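Long-range contacts in mitochondrial antiviral signaling protein (MAVS) (Equus caballus, PDB 4O9L), which probably relays antiviral innate immune signals at mitochondria by assembling into prion-like filaments through its caspase recruitment domain: residues Asp9-Tyr14 and Asp89-Ile94; Tyr33-Thr38 and Val72-Gly77. The protein carries 1 engineered substitution. All coordinates share one frame; numbering follows the deposited sequence.

Contact 1: Asp9-Tyr14 and Asp89-Ile94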
loop_
_atom_site.group_PDB
_atom_site.type_symbol
_atom_site.label_atom_id
_atom_site.label_comp_id
_atom_site.label_asym_id
_atom_site.label_seq_id
_atom_site.Cartn_x
_atom_site.Cartn_y
_atom_site.Cartn_z
ATOM N N ASP A 9 10.884 -5.790 2.978
ATOM C CA ASP A 9 11.108 -5.087 4.237
ATOM C C ASP A 9 11.679 -3.693 4.002
ATOM O O ASP A 9 11.225 -2.709 4.605
ATOM C CB ASP A 9 12.061 -5.893 5.112
ATOM C CG ASP A 9 12.490 -5.134 6.352
ATOM O OD1 ASP A 9 11.635 -4.882 7.219
ATOM O OD2 ASP A 9 13.686 -4.792 6.463
ATOM N N LYS A 10 12.675 -3.618 3.122
ATOM C CA LYS A 10 13.301 -2.349 2.755
ATOM C C LYS A 10 12.267 -1.383 2.198
ATOM O O LYS A 10 12.273 -0.183 2.514
ATOM C CB LYS A 10 14.398 -2.593 1.713
ATOM C CG LYS A 10 14.964 -1.326 1.099
ATOM C CD LYS A 10 16.058 -1.645 0.086
ATOM C CE LYS A 10 17.205 -2.429 0.729
ATOM N NZ LYS A 10 17.978 -3.180 -0.305
ATOM N N THR A 11 11.368 -1.915 1.379
ATOM C CA THR A 11 10.296 -1.116 0.796
ATOM C C THR A 11 9.318 -0.641 1.875
ATOM O O THR A 11 8.974 0.540 1.925
ATOM C CB THR A 11 9.544 -1.891 -0.303
ATOM O OG1 THR A 11 10.481 -2.338 -1.289
ATOM C CG2 THR A 11 8.478 -0.995 -0.985
ATOM N N PHE A 12 8.887 -1.554 2.745
ATOM C CA PHE A 12 7.993 -1.172 3.827
ATOM C C PHE A 12 8.617 -0.079 4.701
ATOM O O PHE A 12 7.948 0.884 5.092
ATOM C CB PHE A 12 7.598 -2.381 4.677
ATOM C CG PHE A 12 6.638 -2.039 5.786
ATOM C CD1 PHE A 12 5.276 -1.949 5.533
ATOM C CD2 PHE A 12 7.101 -1.785 7.068
ATOM C CE1 PHE A 12 4.381 -1.612 6.551
ATOM C CE2 PHE A 12 6.218 -1.442 8.091
ATOM C CZ PHE A 12 4.865 -1.363 7.842
ATOM N N GLN A 13 9.904 -0.219 4.995
ATOM C CA GLN A 13 10.578 0.752 5.847
ATOM C C GLN A 13 10.696 2.111 5.162
ATOM O O GLN A 13 10.605 3.159 5.808
ATOM C CB GLN A 13 11.953 0.229 6.282
ATOM C CG GLN A 13 11.896 -1.046 7.139
ATOM C CD GLN A 13 10.983 -0.917 8.358
ATOM O OE1 GLN A 13 10.921 0.137 9.000
ATOM N NE2 GLN A 13 10.276 -1.999 8.687
ATOM N N TYR A 14 10.885 2.092 3.852
ATOM C CA TYR A 14 10.944 3.327 3.086
ATOM C C TYR A 14 9.607 4.064 3.164
ATOM O O TYR A 14 9.574 5.272 3.432
ATOM C CB TYR A 14 11.318 3.043 1.629
ATOM C CG TYR A 14 11.199 4.256 0.730
ATOM C CD1 TYR A 14 12.192 5.230 0.701
ATOM C CD2 TYR A 14 10.091 4.423 -0.091
ATOM C CE1 TYR A 14 12.080 6.349 -0.138
ATOM C CE2 TYR A 14 9.964 5.534 -0.928
ATOM C CZ TYR A 14 10.957 6.491 -0.948
ATOM O OH TYR A 14 10.821 7.585 -1.785
ATOM N N ASP A 89 6.905 4.636 -9.291
ATOM C CA ASP A 89 8.312 4.596 -9.698
ATOM C C ASP A 89 9.267 4.634 -8.499
ATOM O O ASP A 89 10.300 3.960 -8.495
ATOM C CB ASP A 89 8.662 5.740 -10.665
ATOM C CG ASP A 89 7.991 5.594 -12.031
ATOM O OD1 ASP A 89 7.601 4.463 -12.403
ATOM O OD2 ASP A 89 7.853 6.622 -12.734
ATOM N N GLU A 90 8.933 5.419 -7.482
ATOM C CA GLU A 90 9.831 5.541 -6.336
ATOM C C GLU A 90 9.861 4.244 -5.527
ATOM O O GLU A 90 10.923 3.826 -5.036
ATOM C CB GLU A 90 9.458 6.745 -5.461
ATOM C CG GLU A 90 9.795 8.096 -6.108
ATOM C CD GLU A 90 11.253 8.181 -6.561
ATOM O OE1 GLU A 90 12.158 8.276 -5.697
ATOM O OE2 GLU A 90 11.499 8.145 -7.788
ATOM N N VAL A 91 8.699 3.608 -5.405
ATOM C CA VAL A 91 8.576 2.340 -4.681
ATOM C C VAL A 91 9.352 1.249 -5.411
ATOM O O VAL A 91 10.082 0.489 -4.785
ATOM C CB VAL A 91 7.085 1.914 -4.511
ATOM C CG1 VAL A 91 6.969 0.462 -4.005
ATOM C CG2 VAL A 91 6.372 2.841 -3.552
ATOM N N ALA A 92 9.198 1.171 -6.734
ATOM C CA ALA A 92 9.946 0.188 -7.514
ATOM C C ALA A 92 11.457 0.407 -7.395
ATOM O O ALA A 92 12.231 -0.552 -7.342
ATOM C CB ALA A 92 9.531 0.225 -8.970
ATOM N N ARG A 93 11.877 1.669 -7.394
ATOM C CA ARG A 93 13.299 1.984 -7.283
ATOM C C ARG A 93 13.875 1.477 -5.949
ATOM O O ARG A 93 14.960 0.883 -5.921
ATOM C CB ARG A 93 13.524 3.486 -7.469
ATOM C CG ARG A 93 14.975 3.924 -7.516
ATOM C CD ARG A 93 15.056 5.423 -7.269
ATOM N NE ARG A 93 14.047 5.826 -6.291
ATOM C CZ ARG A 93 14.265 5.961 -4.984
ATOM N NH1 ARG A 93 13.268 6.318 -4.183
ATOM N NH2 ARG A 93 15.479 5.749 -4.480
ATOM N N ILE A 94 13.146 1.679 -4.852
ATOM C CA ILE A 94 13.601 1.176 -3.545
ATOM C C ILE A 94 13.646 -0.358 -3.524
ATOM O O ILE A 94 14.624 -0.953 -3.072
ATOM C CB ILE A 94 12.717 1.688 -2.383
ATOM C CG1 ILE A 94 12.870 3.205 -2.228
ATOM C CG2 ILE A 94 13.080 0.997 -1.080
ATOM C CD1 ILE A 94 14.296 3.654 -1.908
#
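The ring of Tyr14 lies across the side chain of Ile94, joining the first and last helices of the caspase recruitment domain, a helical bundle of the death-domain superfamily. Ile94 CG1 sits over the middle of one ring face, 3.5 Å from the Tyr14 centroid and 10° off the ring normal, a CH-pi contact; Ile94 CD1 lies close to Tyr14 CD1 and CE1. The other branch turns to helix 6-17, Ile94 CG2 meeting Lys10 CG at 3.7 Å and also touching Tyr14 CB. The axes of the two short helical segments approach to 9.5 Å, their N-to-C directions 137° apart. On the buried side Thr11 CG2, anti to its backbone N, meets Val91 CG1 at 3.7 Å, the two side chains crossing at about a right angle, while Thr11 OG1 is hydrogen-bonded to Ala7 O in its own helix. Lys10 lays CD beside Ile94 O; its NZ is hydrogen-bonded to Ser97 O. No hydrogen bond joins the two segments. At the outer end of the ring, Tyr14 OH lies 3.7 Å from Arg93 NH1, at the guanidinium edge, while that NH1 pairs with Glu90 OE1 at 2.7 Å, a salt bridge whose hydrogen bond is weak, with an N-H...O angle of 115°.

Contact 2: Tyr33-Thr38 and Val72-Gly77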
loop_
_atom_site.group_PDB
_atom_site.type_symbol
_atom_site.label_atom_id
_atom_site.label_comp_id
_atom_site.label_asym_id
_atom_site.label_seq_id
_atom_site.Cartn_x
_atom_site.Cartn_y
_atom_site.Cartn_z
ATOM N N TYR A 33 -7.927 -2.031 -6.493
ATOM C CA TYR A 33 -6.817 -2.379 -7.380
ATOM C C TYR A 33 -5.783 -3.299 -6.733
ATOM O O TYR A 33 -4.989 -3.934 -7.428
ATOM C CB TYR A 33 -6.122 -1.113 -7.902
ATOM C CG TYR A 33 -6.972 -0.295 -8.840
ATOM C CD1 TYR A 33 -7.183 -0.708 -10.154
ATOM C CD2 TYR A 33 -7.570 0.885 -8.415
ATOM C CE1 TYR A 33 -7.972 0.044 -11.025
ATOM C CE2 TYR A 33 -8.353 1.645 -9.279
ATOM C CZ TYR A 33 -8.551 1.213 -10.576
ATOM O OH TYR A 33 -9.323 1.956 -11.432
ATOM N N LEU A 34 -5.783 -3.356 -5.402
ATOM C CA LEU A 34 -4.787 -4.128 -4.664
ATOM C C LEU A 34 -5.198 -5.592 -4.613
ATOM O O LEU A 34 -5.805 -6.038 -3.639
ATOM C CB LEU A 34 -4.621 -3.557 -3.245
ATOM C CG LEU A 34 -4.077 -2.119 -3.218
ATOM C CD1 LEU A 34 -4.348 -1.436 -1.877
ATOM C CD2 LEU A 34 -2.580 -2.091 -3.517
ATOM N N SER A 35 -4.874 -6.333 -5.670
ATOM C CA SER A 35 -5.329 -7.716 -5.829
ATOM C C SER A 35 -4.771 -8.672 -4.772
ATOM O O SER A 35 -5.213 -9.818 -4.672
ATOM C CB SER A 35 -5.015 -8.224 -7.248
ATOM O OG SER A 35 -3.611 -8.214 -7.509
ATOM N N CYS A 36 -3.797 -8.210 -3.988
ATOM C CA CYS A 36 -3.201 -9.059 -2.964
ATOM C C CYS A 36 -4.047 -9.088 -1.708
ATOM O O CYS A 36 -3.886 -9.979 -0.889
ATOM C CB CYS A 36 -1.777 -8.621 -2.614
ATOM S SG CYS A 36 -1.677 -6.993 -1.839
ATOM N N LEU A 37 -4.952 -8.119 -1.565
ATOM C CA LEU A 37 -5.871 -8.098 -0.428
ATOM C C LEU A 37 -6.977 -9.145 -0.601
ATOM O O LEU A 37 -7.426 -9.414 -1.719
ATOM C CB LEU A 37 -6.486 -6.698 -0.256
ATOM C CG LEU A 37 -5.475 -5.584 0.012
ATOM C CD1 LEU A 37 -6.157 -4.224 0.163
ATOM C CD2 LEU A 37 -4.687 -5.921 1.282
ATOM N N THR A 38 -7.411 -9.748 0.503
ATOM C CA THR A 38 -8.547 -10.667 0.459
ATOM C C THR A 38 -9.845 -9.872 0.496
ATOM O O THR A 38 -9.837 -8.678 0.832
ATOM C CB THR A 38 -8.511 -11.664 1.622
ATOM O OG1 THR A 38 -8.536 -10.942 2.858
ATOM C CG2 THR A 38 -7.235 -12.505 1.555
ATOM N N VAL A 72 4.150 -5.534 -2.693
ATOM C CA VAL A 72 4.906 -4.442 -3.306
ATOM C C VAL A 72 4.466 -4.220 -4.759
ATOM O O VAL A 72 4.191 -3.102 -5.176
ATOM C CB VAL A 72 6.430 -4.660 -3.214
ATOM C CG1 VAL A 72 7.167 -3.597 -4.019
ATOM C CG2 VAL A 72 6.885 -4.629 -1.755
ATOM N N HIS A 73 4.370 -5.301 -5.518
ATOM C CA HIS A 73 4.000 -5.198 -6.929
ATOM C C HIS A 73 2.517 -4.905 -7.110
ATOM O O HIS A 73 2.115 -4.204 -8.050
ATOM C CB HIS A 73 4.475 -6.462 -7.660
ATOM C CG HIS A 73 5.899 -6.768 -7.370
ATOM N ND1 HIS A 73 6.944 -6.028 -7.897
ATOM C CD2 HIS A 73 6.486 -7.665 -6.529
ATOM C CE1 HIS A 73 8.090 -6.470 -7.429
ATOM N NE2 HIS A 73 7.834 -7.474 -6.590
ATOM N N SER A 74 1.704 -5.419 -6.196
ATOM C CA SER A 74 0.299 -5.036 -6.151
ATOM C C SER A 74 0.184 -3.519 -5.966
ATOM O O SER A 74 -0.526 -2.847 -6.717
ATOM C CB SER A 74 -0.415 -5.776 -5.010
ATOM O OG SER A 74 -1.819 -5.566 -5.071
ATOM N N LEU A 75 0.900 -2.977 -4.980
ATOM C CA LEU A 75 0.870 -1.536 -4.713
ATOM C C LEU A 75 1.360 -0.699 -5.890
ATOM O O LEU A 75 0.753 0.312 -6.232
ATOM C CB LEU A 75 1.700 -1.207 -3.479
ATOM C CG LEU A 75 1.871 0.263 -3.089
ATOM C CD1 LEU A 75 0.517 0.901 -2.778
ATOM C CD2 LEU A 75 2.812 0.335 -1.869
ATOM N N ILE A 76 2.463 -1.119 -6.500
ATOM C CA ILE A 76 3.005 -0.409 -7.652
ATOM C C ILE A 76 1.958 -0.341 -8.756
ATOM O O ILE A 76 1.688 0.743 -9.292
ATOM C CB ILE A 76 4.301 -1.074 -8.173
ATOM C CG1 ILE A 76 5.448 -0.799 -7.195
ATOM C CG2 ILE A 76 4.660 -0.571 -9.590
ATOM C CD1 ILE A 76 6.622 -1.721 -7.355
ATOM N N GLY A 77 1.356 -1.483 -9.088
ATOM C CA GLY A 77 0.306 -1.508 -10.104
ATOM C C GLY A 77 -0.875 -0.612 -9.756
ATOM O O GLY A 77 -1.426 0.102 -10.609
HETATM O O HOH W 1 -1.951 -3.602 -9.018
HETATM O O HOH W 2 -2.158 -6.182 -8.322
#
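Ser74 OG, reaching from helix 71-81 into the turn that precedes helix 39-66, is approached by several groups of the loop. Cys36 N donates to it in a weak hydrogen bond, 3.5 Å long with an N-H...O angle of 151°. Ser35 N is nearer to the same Ser74 OG, at 3.2 Å, but its N-H points poorly. The loop is a type I turn from Leu34 to Leu37, closed by Leu37 N to Leu34 O, with Leu34 also at the centre of an inverse gamma turn. Ser74 OG stands anti to its backbone N (chi1 -172°), where Leu34 CA and Cys36 SG also press on it; SG packs 3.6 Å from Ser74 CB as well. One water bridges Ser35 OG, at 2.6 Å, to Ser74 OG through a weaker second bond. Another donates to Ser74 O at 2.8 Å and, weakly, to Tyr33 O. On the buried side Leu34 CD2 touches Leu75 CA at 3.7 Å, and the leucine also reaches Leu61 of helix 39-66 in this caspase recruitment domain. Since the one direct hydrogen bond is weak, the polar side of the join relies largely on the two waters and on van der Waals contact, with the leucine packing beside it.

Overall arrangement
Contact 1 ties helix 6-17 to helix 85-96, the first and last helices of the chain, whereas contact 2, entirely within the intervening sequence, sets the loop 33-38 against helix 71-81. Their centres are about 14 Å apart, yet they meet through the inner face of helix 71-81: Ile76 packs on Val91 and Ala92, and Val72 on Thr11 and Val91. That helix therefore turns Ser74 to the loop and Val72 and Ile76 to the terminal helices. Helix 71-81 and helix 85-96 also follow each other in the chain. Both contacts lie within one caspase recruitment domain and join parts of it that are distant in sequence, the unit that probably assembles into MAVS filaments.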